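Local atomic coordinates of putative amino acid binding protein (Streptococcus mutans, PDB entry 4C0R), a protein that binds glutathione, held here as its oxidised disulfide, and probably delivers it to the cystine ABC importer TcyBC for uptake. Residues Ala8-Thr13 with Gly66-Ser71; Ser53-Leu58 with Tyr193-Gln198. All blocks are in the same frame, centred on the assembly; numbering follows the deposited sequence.

Interaction 1: residues Ala8-Thr13 with Gly66-Ser71. With GDS (oxidized glutathione disulfide), chain C.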
ATOM      1  N   ALA A   8       0.578   5.709 -12.227  1.00  7.42           N
ATOM      2  CA  ALA A   8       1.281   4.414 -12.219  1.00  8.85           C
ATOM      3  C   ALA A   8       0.965   3.607 -10.969  1.00  6.49           C
ATOM      4  O   ALA A   8       0.888   4.147  -9.867  1.00  8.03           O
ATOM      5  CB  ALA A   8       2.779   4.622 -12.335  1.00  8.19           C
ATOM      6  N   THR A   9       0.717   2.297 -11.177  1.00  7.92           N
ATOM      7  CA  THR A   9       0.392   1.412 -10.102  1.00  8.06           C
ATOM      8  C   THR A   9       0.994   0.061 -10.354  1.00 10.64           C
ATOM      9  O   THR A   9       1.345  -0.214 -11.482  1.00 10.23           O
ATOM     10  CB  THR A   9      -1.139   1.331  -9.940  1.00  8.14           C
ATOM     11  OG1 THR A   9      -1.477   0.643  -8.750  1.00  8.73           O
ATOM     12  CG2 THR A   9      -1.774   0.638 -11.125  1.00 11.71           C
ATOM     13  N   VAL A  10       1.077  -0.801  -9.342  1.00  8.85           N
ATOM     14  CA  VAL A  10       1.575  -2.159  -9.585  1.00  7.53           C
ATOM     15  C   VAL A  10       0.404  -3.072  -9.928  1.00  8.73           C
ATOM     16  O   VAL A  10       0.522  -3.952 -10.794  1.00  9.94           O
ATOM     17  CB  VAL A  10       2.343  -2.726  -8.390  1.00 10.32           C
ATOM     18  CG1 VAL A  10       2.990  -4.028  -8.769  1.00 11.60           C
ATOM     19  CG2 VAL A  10       3.435  -1.737  -7.908  1.00  9.64           C
ATOM     20  N   GLY A  11      -0.738  -2.924  -9.263  1.00  8.92           N
ATOM     21  CA  GLY A  11      -1.897  -3.706  -9.615  1.00  8.03           C
ATOM     22  C   GLY A  11      -1.840  -5.146  -9.127  1.00  9.31           C
ATOM     23  O   GLY A  11      -2.615  -6.001  -9.622  1.00 11.17           O
ATOM     24  N   THR A  12      -1.025  -5.402  -8.091  1.00  8.92           N
ATOM     25  CA  THR A  12      -0.954  -6.716  -7.461  1.00  9.91           C
ATOM     26  C   THR A  12      -1.136  -6.699  -5.963  1.00 10.64           C
ATOM     27  O   THR A  12      -0.603  -7.561  -5.231  1.00 11.65           O
ATOM     28  CB  THR A  12       0.365  -7.418  -7.777  1.00 11.85           C
ATOM     29  OG1 THR A  12       1.435  -6.633  -7.251  1.00 15.21           O
ATOM     30  CG2 THR A  12       0.500  -7.567  -9.328  1.00 15.30           C
ATOM     31  N   THR A  13      -1.893  -5.724  -5.476  1.00  8.98           N
ATOM     32  CA  THR A  13      -2.097  -5.513  -4.058  1.00  7.80           C
ATOM     33  C   THR A  13      -3.587  -5.357  -3.728  1.00  7.17           C
ATOM     34  O   THR A  13      -4.053  -4.246  -3.430  1.00  8.41           O
ATOM     35  CB  THR A  13      -1.269  -4.303  -3.567  1.00  8.21           C
ATOM     36  OG1 THR A  13       0.085  -4.396  -4.081  1.00  9.08           O
ATOM     37  CG2 THR A  13      -1.215  -4.209  -2.062  1.00  9.30           C
ATOM     38  N   GLY A  66       1.523   8.332  -8.502  1.00  6.86           N
ATOM     39  CA  GLY A  66       1.762   6.960  -8.101  1.00 10.06           C
ATOM     40  C   GLY A  66       0.723   6.583  -7.058  1.00  8.46           C
ATOM     41  O   GLY A  66       0.383   7.384  -6.189  1.00  6.43           O
ATOM     42  N   ALA A  67       0.211   5.369  -7.148  1.00  7.60           N
ATOM     43  CA  ALA A  67      -0.825   4.897  -6.210  1.00  6.68           C
ATOM     44  C   ALA A  67      -0.735   3.411  -6.117  1.00  6.75           C
ATOM     45  O   ALA A  67      -0.879   2.732  -7.121  1.00  8.91           O
ATOM     46  CB  ALA A  67      -2.170   5.269  -6.673  1.00  7.56           C
ATOM     47  N   ASN A  68      -0.444   2.916  -4.937  1.00  6.73           N
ATOM     48  CA  ASN A  68      -0.419   1.493  -4.640  1.00  7.32           C
ATOM     49  C   ASN A  68      -0.202   1.290  -3.128  1.00  9.35           C
ATOM     50  O   ASN A  68       0.837   0.808  -2.705  1.00  6.37           O
ATOM     51  CB  ASN A  68       0.702   0.780  -5.436  1.00  7.38           C
ATOM     52  CG  ASN A  68       0.426  -0.695  -5.629  1.00 10.30           C
ATOM     53  OD1 ASN A  68       0.031  -1.156  -6.718  1.00  8.04           O
ATOM     54  ND2 ASN A  68       0.587  -1.448  -4.568  1.00  8.18           N
ATOM     55  N   ASN A  69      -1.170   1.638  -2.308  1.00  7.96           N
ATOM     56  CA  ASN A  69      -1.051   1.428  -0.839  1.00  7.35           C
ATOM     57  C   ASN A  69       0.268   2.053  -0.310  1.00  7.37           C
ATOM     58  O   ASN A  69       0.966   1.452   0.509  1.00  7.96           O
ATOM     59  CB  ASN A  69      -1.096  -0.064  -0.567  1.00  7.47           C
ATOM     60  CG  ASN A  69      -1.048  -0.459   0.905  1.00  6.47           C
ATOM     61  OD1 ASN A  69      -1.729   0.112   1.751  1.00  9.01           O
ATOM     62  ND2 ASN A  69      -0.253  -1.479   1.194  1.00  7.96           N
ATOM     63  N   ILE A  70       0.573   3.260  -0.778  1.00  6.39           N
ATOM     64  CA  ILE A  70       1.878   3.863  -0.498  1.00  7.13           C
ATOM     65  C   ILE A  70       1.912   4.656   0.781  1.00  6.32           C
ATOM     66  O   ILE A  70       1.133   5.566   0.967  1.00  7.69           O
ATOM     67  CB  ILE A  70       2.278   4.776  -1.653  1.00  8.05           C
ATOM     68  CG1 ILE A  70       2.463   3.963  -2.935  1.00  8.45           C
ATOM     69  CG2 ILE A  70       3.570   5.565  -1.385  1.00  8.19           C
ATOM     70  CD1 ILE A  70       2.584   4.838  -4.247  1.00  8.82           C
ATOM     71  N   SER A  71       2.831   4.304   1.669  1.00  5.65           N
ATOM     72  CA  SER A  71       3.040   4.972   2.932  1.00  6.42           C
ATOM     73  C   SER A  71       3.881   6.245   2.779  1.00  6.79           C
ATOM     74  O   SER A  71       4.607   6.407   1.817  1.00  7.82           O
ATOM     75  CB  SER A  71       3.861   4.054   3.866  1.00  9.40           C
ATOM     76  OG  SER A  71       3.186   2.851   4.139  1.00 10.79           O
TER
HETATM   77  CD1 GDS C 500       7.826  -6.493  -7.172  1.00 22.26           C
HETATM   78  N2  GDS C 500       6.963  -7.397  -6.400  1.00 25.51           N
HETATM   79  CA2 GDS C 500       5.573  -7.255  -6.643  1.00 24.92           C
HETATM   80  C2  GDS C 500       4.960  -7.976  -7.791  1.00 20.30           C
HETATM   81  O2  GDS C 500       3.894  -7.571  -8.301  1.00 21.41           O
HETATM   82  CB2 GDS C 500       4.664  -6.404  -5.842  1.00 19.86           C
HETATM   83  SG2 GDS C 500       5.436  -5.708  -4.398  1.00 15.74           S
HETATM   84  N3  GDS C 500       5.646  -9.150  -8.287  1.00 19.10           N
HETATM   85  CA3 GDS C 500       5.135  -9.839  -9.471  1.00 19.40           C
HETATM   86  C3  GDS C 500       6.108  -9.427 -10.572  1.00 20.60           C
HETATM   87  OE3 GDS C 500       6.454 -10.246 -11.480  1.00 26.99           O
HETATM   88  OE4 GDS C 500       6.615  -8.268 -10.618  1.00 20.30           O
HETATM   89  N4  GDS C 500       4.129  -5.082  -1.496  1.00  8.07           N
HETATM   90  CA4 GDS C 500       4.265  -6.427  -0.990  1.00 11.90           C
HETATM   91  C4  GDS C 500       5.484  -6.541  -0.142  1.00  9.93           C
HETATM   92  OE5 GDS C 500       6.014  -5.521   0.395  1.00  9.83           O
HETATM   93  OE6 GDS C 500       5.923  -7.706   0.066  1.00 10.82           O
HETATM   94  C5  GDS C 500       3.061  -4.799  -2.403  1.00  9.18           C
HETATM   95  O5  GDS C 500       2.260  -5.683  -2.702  1.00  9.95           O
HETATM   96  CA5 GDS C 500       3.098  -3.447  -2.957  1.00  9.91           C
HETATM   97  N5  GDS C 500       3.509  -2.383  -2.137  1.00  8.97           N
HETATM   98  CB5 GDS C 500       3.478  -3.395  -4.401  1.00 11.40           C
HETATM   99  SG5 GDS C 500       5.261  -3.690  -4.549  1.00 11.80           S
HETATM  100  CA6 GDS C 500       4.032  -0.134   1.983  1.00  7.83           C
HETATM  101  C6  GDS C 500       4.943   0.909   1.355  1.00  8.79           C
HETATM  102  OE7 GDS C 500       6.124   0.578   1.058  1.00  8.21           O
HETATM  103  OE8 GDS C 500       4.528   2.069   1.119  1.00  8.94           O
HETATM  104  N6  GDS C 500       2.815   0.562   2.439  1.00  7.79           N
HETATM  105  CB6 GDS C 500       3.727  -1.230   1.027  1.00  8.40           C
HETATM  106  CG6 GDS C 500       3.395  -0.629  -0.357  1.00  9.54           C
HETATM  107  CD6 GDS C 500       2.746  -1.730  -1.168  1.00  7.63           C
HETATM  108  O6  GDS C 500       1.566  -2.097  -1.067  1.00  7.04           O
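A8 lies where strands 3-9 and 65-71 still run parallel, and its O accepts the N-H of A67 at 3.1 Å, nearly along the C=O axis. Past this bridge the chains part, and side chains take over. T9 has OG1 anti to its backbone N (chi1 -170°), which brings the hydroxyl 2.7 Å from A67 O and also near OD1 of N68; its strongest polar partner is S17 OG. The amide of N68 then bridges the diverging chains. V10 N reaches N68 OD1 at 2.8 Å from above the carbonyl plane, whereas G11 N approaches the same OD1 at 3.2 Å almost along its C=O axis, so one oxygen gathers two successive backbone N-H groups of the turn. G11 takes that turn with positive phi. T12 directs OG1 to O2 of the glutathione disulfide, 2.8 Å away. At T13, OG1 receives ND2 of N68 in the amide plane at 3.0 Å and donates to ligand O5 at 2.9 Å; N68, itself part of the pocket, thereby also orients that hydroxyl. Segment 66-71 reaches the ligand too: N69 ND2 bonds O6, while N69 O and S71 OG grip N6 and S71 N holds OE8, with R76 also bonding the ligand, consistent with the amino-acid site of a family 3 solute-binding protein. Helix 51-59 packs against A8 and V10, strand 191-196 touches A67 and N69, and F162 of strand 160-163 meets T13.

Interaction 2: residues Ser53-Leu58 with Tyr193-Gln198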
ATOM      1  N   SER A  53       9.559   0.969 -10.977  1.00 12.67           N
ATOM      2  CA  SER A  53       9.324   1.861 -12.113  1.00 13.92           C
ATOM      3  C   SER A  53       8.333   2.977 -11.773  1.00 14.10           C
ATOM      4  O   SER A  53       8.363   4.038 -12.392  1.00 13.82           O
ATOM      5  CB  SER A  53       8.802   1.097 -13.330  1.00 16.28           C
ATOM      6  OG  SER A  53       9.810   0.235 -13.814  1.00 20.51           O
ATOM      7  N   ILE A  54       7.472   2.778 -10.783  1.00 11.82           N
ATOM      8  CA  ILE A  54       6.603   3.873 -10.345  1.00  9.95           C
ATOM      9  C   ILE A  54       7.485   5.027  -9.969  1.00 13.90           C
ATOM     10  O   ILE A  54       7.291   6.161 -10.404  1.00 11.92           O
ATOM     11  CB  ILE A  54       5.721   3.476  -9.159  1.00  8.63           C
ATOM     12  CG1 ILE A  54       4.684   2.450  -9.572  1.00  9.84           C
ATOM     13  CG2 ILE A  54       5.043   4.736  -8.583  1.00 11.71           C
ATOM     14  CD1 ILE A  54       3.864   1.916  -8.424  1.00 11.81           C
ATOM     15  N   PHE A  55       8.472   4.728  -9.131  1.00 11.53           N
ATOM     16  CA  PHE A  55       9.312   5.773  -8.589  1.00 11.76           C
ATOM     17  C   PHE A  55      10.261   6.321  -9.655  1.00 13.28           C
ATOM     18  O   PHE A  55      10.424   7.514  -9.716  1.00 12.22           O
ATOM     19  CB  PHE A  55      10.041   5.240  -7.349  1.00 14.52           C
ATOM     20  CG  PHE A  55       9.105   4.835  -6.274  1.00 13.19           C
ATOM     21  CD1 PHE A  55       8.607   5.769  -5.385  1.00 12.31           C
ATOM     22  CD2 PHE A  55       8.657   3.524  -6.194  1.00 13.97           C
ATOM     23  CE1 PHE A  55       7.695   5.387  -4.402  1.00 13.61           C
ATOM     24  CE2 PHE A  55       7.730   3.139  -5.212  1.00 13.61           C
ATOM     25  CZ  PHE A  55       7.269   4.084  -4.319  1.00 14.39           C
ATOM     26  N   SER A  56      10.841   5.470 -10.471  1.00 14.52           N
ATOM     27  CA  SER A  56      11.786   6.028 -11.466  1.00 16.93           C
ATOM     28  C   SER A  56      11.033   6.827 -12.534  1.00 14.91           C
ATOM     29  O   SER A  56      11.528   7.822 -13.069  1.00 14.88           O
ATOM     30  CB  SER A  56      12.659   4.932 -12.071  1.00 18.13           C
ATOM     31  OG  SER A  56      11.899   3.982 -12.765  1.00 17.17           O
ATOM     32  N   GLY A  57       9.806   6.436 -12.825  1.00 12.60           N
ATOM     33  CA  GLY A  57       8.984   7.178 -13.763  1.00 12.28           C
ATOM     34  C   GLY A  57       8.486   8.495 -13.224  1.00 11.30           C
ATOM     35  O   GLY A  57       8.358   9.477 -13.957  1.00 12.72           O
ATOM     36  N   LEU A  58       8.216   8.545 -11.920  1.00 11.63           N
ATOM     37  CA  LEU A  58       7.886   9.807 -11.312  1.00  9.14           C
ATOM     38  C   LEU A  58       9.121  10.726 -11.319  1.00 13.45           C
ATOM     39  O   LEU A  58       8.989  11.937 -11.502  1.00 13.73           O
ATOM     40  CB  LEU A  58       7.397   9.634  -9.870  1.00 10.67           C
ATOM     41  CG  LEU A  58       6.031   8.965  -9.688  1.00 10.70           C
ATOM     42  CD1 LEU A  58       5.869   8.619  -8.206  1.00 10.32           C
ATOM     43  CD2 LEU A  58       4.898   9.875 -10.187  1.00 10.73           C
ATOM     44  N   TYR A 193      -1.379   7.093   0.722  1.00  6.99           N
ATOM     45  CA  TYR A 193      -1.475   8.365   0.008  1.00  6.66           C
ATOM     46  C   TYR A 193      -1.291   8.183  -1.471  1.00  5.95           C
ATOM     47  O   TYR A 193      -0.685   7.169  -1.867  1.00  6.57           O
ATOM     48  CB  TYR A 193      -0.246   9.214   0.387  1.00  7.12           C
ATOM     49  CG  TYR A 193      -0.106   9.551   1.842  1.00  5.88           C
ATOM     50  CD1 TYR A 193       0.507   8.681   2.753  1.00  6.98           C
ATOM     51  CD2 TYR A 193      -0.596  10.743   2.305  1.00  5.84           C
ATOM     52  CE1 TYR A 193       0.631   9.018   4.110  1.00  7.73           C
ATOM     53  CE2 TYR A 193      -0.517  11.077   3.654  1.00  7.36           C
ATOM     54  CZ  TYR A 193       0.123  10.245   4.539  1.00  8.39           C
ATOM     55  OH  TYR A 193       0.212  10.615   5.868  1.00 10.28           O
ATOM     56  N   PHE A 194      -1.692   9.161  -2.250  1.00  6.53           N
ATOM     57  CA  PHE A 194      -1.183   9.325  -3.609  1.00  6.42           C
ATOM     58  C   PHE A 194       0.129  10.070  -3.522  1.00  7.75           C
ATOM     59  O   PHE A 194       0.299  10.941  -2.662  1.00  7.97           O
ATOM     60  CB  PHE A 194      -2.122  10.158  -4.459  1.00  6.45           C
ATOM     61  CG  PHE A 194      -3.448   9.484  -4.734  1.00  7.29           C
ATOM     62  CD1 PHE A 194      -3.515   8.373  -5.563  1.00  8.81           C
ATOM     63  CD2 PHE A 194      -4.621   9.961  -4.163  1.00  7.39           C
ATOM     64  CE1 PHE A 194      -4.731   7.759  -5.826  1.00  9.93           C
ATOM     65  CE2 PHE A 194      -5.851   9.339  -4.446  1.00  7.23           C
ATOM     66  CZ  PHE A 194      -5.886   8.262  -5.272  1.00  8.34           C
ATOM     67  N   ILE A 195       1.064   9.773  -4.425  1.00  5.79           N
ATOM     68  CA  ILE A 195       2.243  10.577  -4.560  1.00  6.53           C
ATOM     69  C   ILE A 195       2.327  11.157  -5.966  1.00  7.36           C
ATOM     70  O   ILE A 195       1.670  10.687  -6.884  1.00  6.25           O
ATOM     71  CB  ILE A 195       3.535   9.808  -4.225  1.00  5.89           C
ATOM     72  CG1 ILE A 195       3.704   8.580  -5.123  1.00  7.71           C
ATOM     73  CG2 ILE A 195       3.621   9.433  -2.755  1.00  7.06           C
ATOM     74  CD1 ILE A 195       5.073   7.875  -4.922  1.00 10.39           C
ATOM     75  N   PHE A 196       3.122  12.222  -6.106  1.00  8.33           N
ATOM     76  CA  PHE A 196       3.194  12.899  -7.392  1.00  8.47           C
ATOM     77  C   PHE A 196       4.632  13.244  -7.735  1.00 10.16           C
ATOM     78  O   PHE A 196       5.462  13.466  -6.854  1.00 10.95           O
ATOM     79  CB  PHE A 196       2.425  14.229  -7.414  1.00  8.24           C
ATOM     80  CG  PHE A 196       1.006  14.120  -6.934  1.00  8.75           C
ATOM     81  CD1 PHE A 196       0.714  14.129  -5.591  1.00  7.93           C
ATOM     82  CD2 PHE A 196      -0.019  14.034  -7.834  1.00  9.94           C
ATOM     83  CE1 PHE A 196      -0.604  14.041  -5.131  1.00  8.86           C
ATOM     84  CE2 PHE A 196      -1.331  13.936  -7.397  1.00  9.79           C
ATOM     85  CZ  PHE A 196      -1.623  13.945  -6.029  1.00  8.87           C
ATOM     86  N   ALA A 197       4.866  13.390  -9.026  1.00  8.28           N
ATOM     87  CA  ALA A 197       6.143  13.928  -9.500  1.00  9.03           C
ATOM     88  C   ALA A 197       6.276  15.313  -8.892  1.00 10.28           C
ATOM     89  O   ALA A 197       5.298  16.025  -8.641  1.00 10.21           O
ATOM     90  CB  ALA A 197       6.159  13.946 -11.030  1.00  8.93           C
ATOM     91  N   GLN A 198       7.526  15.693  -8.594  1.00 10.31           N
ATOM     92  CA  GLN A 198       7.742  16.862  -7.775  1.00 12.83           C
ATOM     93  C   GLN A 198       7.284  18.167  -8.408  1.00 13.30           C
ATOM     94  O   GLN A 198       6.933  19.121  -7.679  1.00 16.72           O
ATOM     95  CB  GLN A 198       9.230  16.903  -7.364  1.00 17.27           C
ATOM     96  CG  GLN A 198       9.440  17.673  -6.093  1.00 20.26           C
ATOM     97  CD  GLN A 198      10.869  17.574  -5.613  1.00 24.00           C
ATOM     98  OE1 GLN A 198      11.807  17.605  -6.419  1.00 28.94           O
ATOM     99  NE2 GLN A 198      11.044  17.487  -4.308  1.00 23.54           N
TER
HETATM  100  O   HOH W   1       9.589  14.010  -9.793  1.00 14.06           O
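Helix-on-sheet packing of the alpha/beta type seen in periplasmic binding protein folds joins helix 51-59 to strand 191-196, with the short axes 10.0 Å apart and inclined at 41°. L58, I195 and A197 carry most of it, with the F55 ring adding a smaller share. I195 points at the helix with CG1 in the crowded position between backbone N and carbonyl carbon (chi1 59°), and its extended chi2 pushes CD1 outward. L58 also points across the contact, with CG anti to the carbonyl carbon (chi1 -69°) and chi2 extended, and the two side chains cross at about a right angle. Their terminal methyls meet tip to tip, L58 CD1 to I195 CD1 at 3.5 Å, closer than ordinary van der Waals contact. F55, one turn earlier on the helix, has a CB that does not aim at the strand, yet its ring swings back so that CE1 comes within 3.7 Å of I195 CD1, which therefore touches both the ring and the methyl, in directions about at right angles. The second branch of L58, CD2, reaches the backbone at F196-A197, 3.7 Å from A197 N, while A197 CB lies 3.5 Å from L58 O. F196 turns from the helix and packs on helix 201-216, so strand 191-196 is covered on both faces. Beyond A197 one water donates to L58 O at 2.8 Å and accepts from Q198 N at 2.9 Å.

In the fold
Interactions 1 and 2 have their centres about 10 Å apart and share one mixed sheet, in which strand 65-71 pairs in parallel with strand 3-9 and antiparallel with strand 191-196. Their segments alternate along the chain: 8-13, 53-58, 66-71, then 193-198 much later, so the last strand returns to a sheet begun near the N-terminus. Direct contacts join them, among them the probable hydrogen bond from G66 N to I195 O and the packing of V10 CG2 on I54 CD1. Interaction 1 lines the ligand pocket where the chain turns its corner at N68-N69, while interaction 2 packs helix 51-59 on the same sheet farther from the chain's centre.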